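Local coordinates for odorant-binding protein 2a (Homo sapiens, PDB 4RUN) that binds and carries small hydrophobic volatile molecules, with higher affinity for aldehydes and large fatty acids, at residues D28-K33 against D141-L146. The protein carries 2 engineered substitutions. Sequence-based numbering, arbitrary orientation.
Sequences DRRPRK and DIFMPL
Arg30 lays its aliphatic shaft over one face of the Phe143 ring, CD resting 3.8 Å from the ring centroid in a CH-pi contact only 15° off the normal. The chain is extended from CG to NE, long enough to span the ring from CZ to CD1; its guanidinium, 19° from the ring plane, has Phe143 CD1 against one face, nearest NH1. Arg30 NH2 makes only a long salt bridge to Asp141 OD1 (3.8 Å); the main partner of the carboxylate is Lys23, which pairs with OD2. Phe143 reaches the arginine with CG between the backbone N and carbonyl carbon (chi1 67°). Pro31 closes the tightly packed part, its CD 4.0 Å from Phe143 CZ; Pro31 and Pro145 are compact rings filling buried places in extended chain, where neither backbone N needs a hydrogen-bond partner. An alanine at Phe143 would probably leave the Arg30 shaft and Pro31 CD without the surface they pack on and the guanidinium freer to swing. Further along, nearer solvent, the long methylene chain of Lys33 merely lies alongside exposed Leu146, a pairing suited to this border. Leu146 N donates to Arg32 O at 2.9 Å. With a second backbone bond between Leu146 and Val34, this sets Leu146 beside Lys33 in a parallel bridge, through which the C-terminal segment after the helix joins the beginning of strand 33-41 in the lipocalin beta-barrel.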
ATOM      1  N   ASP A  28       2.116  -4.772  16.932  1.00 57.70           N
ATOM      2  CA  ASP A  28       0.687  -5.038  17.130  1.00 56.65           C
ATOM      3  C   ASP A  28      -0.170  -4.498  15.973  1.00 54.68           C
ATOM      4  O   ASP A  28      -1.241  -5.015  15.685  1.00 59.95           O
ATOM      5  CB  ASP A  28       0.206  -4.530  18.513  1.00 60.28           C
ATOM      6  CG  ASP A  28      -0.320  -3.080  18.500  1.00 63.34           C
ATOM      7  OD1 ASP A  28      -0.343  -2.439  17.435  1.00 62.19           O
ATOM      8  OD2 ASP A  28      -0.736  -2.575  19.575  1.00 67.20           O
ATOM      9  N   ARG A  29       0.329  -3.484  15.280  1.00 51.76           N
ATOM     10  CA  ARG A  29      -0.458  -2.766  14.282  1.00 48.46           C
ATOM     11  C   ARG A  29      -0.388  -3.353  12.864  1.00 46.61           C
ATOM     12  O   ARG A  29      -1.129  -2.926  11.987  1.00 44.77           O
ATOM     13  CB  ARG A  29       0.001  -1.312  14.223  1.00 47.83           C
ATOM     14  CG  ARG A  29      -1.134  -0.356  13.977  1.00 48.87           C
ATOM     15  CD  ARG A  29      -0.724   1.099  14.060  1.00 49.43           C
ATOM     16  NE  ARG A  29      -1.694   1.859  13.277  1.00 49.97           N
ATOM     17  CZ  ARG A  29      -2.880   2.256  13.722  1.00 51.18           C
ATOM     18  NH1 ARG A  29      -3.251   2.021  14.977  1.00 53.92           N
ATOM     19  NH2 ARG A  29      -3.690   2.917  12.904  1.00 51.48           N
ATOM     20  N   ARG A  30       0.503  -4.313  12.630  1.00 46.24           N
ATOM     21  CA  ARG A  30       0.692  -4.865  11.289  1.00 45.54           C
ATOM     22  C   ARG A  30      -0.451  -5.750  10.786  1.00 46.12           C
ATOM     23  O   ARG A  30      -0.880  -6.649  11.497  1.00 50.17           O
ATOM     24  CB  ARG A  30       1.924  -5.737  11.254  1.00 48.51           C
ATOM     25  CG  ARG A  30       3.191  -5.019  11.641  1.00 51.90           C
ATOM     26  CD  ARG A  30       4.377  -5.927  11.509  1.00 52.77           C
ATOM     27  NE  ARG A  30       5.603  -5.202  11.798  1.00 54.64           N
ATOM     28  CZ  ARG A  30       6.814  -5.638  11.477  1.00 53.79           C
ATOM     29  NH1 ARG A  30       6.969  -6.814  10.864  1.00 53.61           N
ATOM     30  NH2 ARG A  30       7.862  -4.892  11.768  1.00 53.21           N
ATOM     31  N   PRO A  31      -0.916  -5.522   9.550  1.00 43.72           N
ATOM     32  CA  PRO A  31      -1.843  -6.414   8.888  1.00 46.67           C
ATOM     33  C   PRO A  31      -1.352  -7.867   8.829  1.00 49.46           C
ATOM     34  O   PRO A  31      -0.244  -8.110   8.374  1.00 50.54           O
ATOM     35  CB  PRO A  31      -1.918  -5.837   7.477  1.00 46.06           C
ATOM     36  CG  PRO A  31      -1.597  -4.393   7.633  1.00 42.53           C
ATOM     37  CD  PRO A  31      -0.610  -4.340   8.732  1.00 42.39           C
ATOM     38  N   ARG A  32      -2.159  -8.806   9.321  1.00 50.98           N
ATOM     39  CA  ARG A  32      -1.861 -10.226   9.221  1.00 53.21           C
ATOM     40  C   ARG A  32      -2.309 -10.705   7.872  1.00 52.61           C
ATOM     41  O   ARG A  32      -1.648 -11.523   7.251  1.00 54.96           O
ATOM     42  CB  ARG A  32      -2.631 -11.051  10.249  1.00 59.56           C
ATOM     43  CG  ARG A  32      -2.189 -10.881  11.688  1.00 62.83           C
ATOM     44  CD  ARG A  32      -3.157 -11.595  12.627  1.00 67.39           C
ATOM     45  NE  ARG A  32      -3.508 -12.951  12.160  1.00 71.04           N
ATOM     46  CZ  ARG A  32      -4.748 -13.421  11.945  1.00 74.02           C
ATOM     47  NH1 ARG A  32      -5.827 -12.673  12.146  1.00 73.70           N
ATOM     48  NH2 ARG A  32      -4.919 -14.669  11.518  1.00 77.22           N
ATOM     49  N   LYS A  33      -3.479 -10.232   7.460  1.00 52.16           N
ATOM     50  CA  LYS A  33      -4.109 -10.655   6.227  1.00 52.25           C
ATOM     51  C   LYS A  33      -4.538  -9.408   5.508  1.00 50.83           C
ATOM     52  O   LYS A  33      -4.555  -8.352   6.092  1.00 49.87           O
ATOM     53  CB  LYS A  33      -5.318 -11.541   6.516  1.00 55.63           C
ATOM     54  CG  LYS A  33      -4.983 -12.739   7.397  1.00 58.94           C
ATOM     55  CD  LYS A  33      -6.203 -13.579   7.745  1.00 61.70           C
ATOM     56  CE  LYS A  33      -5.799 -15.011   8.058  1.00 65.06           C
ATOM     57  NZ  LYS A  33      -6.971 -15.859   8.400  1.00 70.81           N
ATOM     58  N   ASP A 141      12.190  -5.053   8.598  1.00 52.00           N
ATOM     59  CA  ASP A 141      10.826  -4.593   8.795  1.00 50.77           C
ATOM     60  C   ASP A 141       9.951  -4.856   7.541  1.00 46.97           C
ATOM     61  O   ASP A 141       8.917  -4.199   7.362  1.00 44.55           O
ATOM     62  CB  ASP A 141      10.798  -3.099   9.123  1.00 53.96           C
ATOM     63  CG  ASP A 141      11.570  -2.750  10.390  1.00 57.14           C
ATOM     64  OD1 ASP A 141      11.344  -3.386  11.440  1.00 59.77           O
ATOM     65  OD2 ASP A 141      12.411  -1.834  10.333  1.00 56.49           O
ATOM     66  N   ILE A 142      10.371  -5.769   6.658  1.00 43.06           N
ATOM     67  CA  ILE A 142       9.545  -6.154   5.517  1.00 41.76           C
ATOM     68  C   ILE A 142       8.790  -7.421   5.871  1.00 40.25           C
ATOM     69  O   ILE A 142       9.379  -8.416   6.255  1.00 42.11           O
ATOM     70  CB  ILE A 142      10.347  -6.402   4.222  1.00 42.94           C
ATOM     71  CG1 ILE A 142      11.089  -5.133   3.805  1.00 42.23           C
ATOM     72  CG2 ILE A 142       9.413  -6.868   3.099  1.00 43.53           C
ATOM     73  CD1 ILE A 142      11.942  -5.287   2.566  1.00 41.61           C
ATOM     74  N   PHE A 143       7.479  -7.382   5.704  1.00 39.64           N
ATOM     75  CA  PHE A 143       6.622  -8.492   6.076  1.00 39.12           C
ATOM     76  C   PHE A 143       5.584  -8.653   4.965  1.00 39.06           C
ATOM     77  O   PHE A 143       5.338  -7.730   4.172  1.00 36.73           O
ATOM     78  CB  PHE A 143       6.030  -8.255   7.484  1.00 39.23           C
ATOM     79  CG  PHE A 143       5.067  -7.105   7.568  1.00 39.88           C
ATOM     80  CD1 PHE A 143       5.516  -5.822   7.855  1.00 40.32           C
ATOM     81  CD2 PHE A 143       3.699  -7.308   7.397  1.00 40.93           C
ATOM     82  CE1 PHE A 143       4.618  -4.766   7.950  1.00 41.41           C
ATOM     83  CE2 PHE A 143       2.795  -6.256   7.492  1.00 39.90           C
ATOM     84  CZ  PHE A 143       3.252  -4.985   7.773  1.00 41.09           C
ATOM     85  N   MET A 144       5.023  -9.849   4.872  1.00 42.09           N
ATOM     86  CA  MET A 144       4.175 -10.204   3.747  1.00 45.65           C
ATOM     87  C   MET A 144       2.855 -10.746   4.231  1.00 46.15           C
ATOM     88  O   MET A 144       2.736 -11.921   4.591  1.00 47.75           O
ATOM     89  CB  MET A 144       4.889 -11.223   2.875  1.00 48.29           C
ATOM     90  CG  MET A 144       6.248 -10.730   2.404  1.00 48.97           C
ATOM     91  SD  MET A 144       7.251 -12.152   2.006  1.00 54.02           S
ATOM     92  CE  MET A 144       6.304 -12.838   0.646  1.00 54.09           C
ATOM     93  N   PRO A 145       1.839  -9.889   4.245  1.00 45.68           N
ATOM     94  CA  PRO A 145       0.601 -10.400   4.816  1.00 47.57           C
ATOM     95  C   PRO A 145      -0.073 -11.440   3.935  1.00 48.53           C
ATOM     96  O   PRO A 145       0.204 -11.516   2.746  1.00 52.13           O
ATOM     97  CB  PRO A 145      -0.261  -9.150   4.972  1.00 46.17           C
ATOM     98  CG  PRO A 145       0.284  -8.177   3.996  1.00 46.81           C
ATOM     99  CD  PRO A 145       1.751  -8.473   3.860  1.00 44.89           C
ATOM    100  N   LEU A 146      -0.905 -12.271   4.541  1.00 51.43           N
ATOM    101  CA  LEU A 146      -1.624 -13.310   3.822  1.00 55.70           C
ATOM    102  C   LEU A 146      -2.651 -12.665   2.921  1.00 59.83           C
ATOM    103  O   LEU A 146      -3.378 -11.779   3.361  1.00 58.45           O
ATOM    104  CB  LEU A 146      -2.313 -14.222   4.808  1.00 59.40           C
ATOM    105  CG  LEU A 146      -1.413 -15.272   5.442  1.00 60.87           C
ATOM    106  CD1 LEU A 146      -2.243 -16.023   6.484  1.00 62.28           C
ATOM    107  CD2 LEU A 146      -0.796 -16.200   4.393  1.00 62.25           C
TER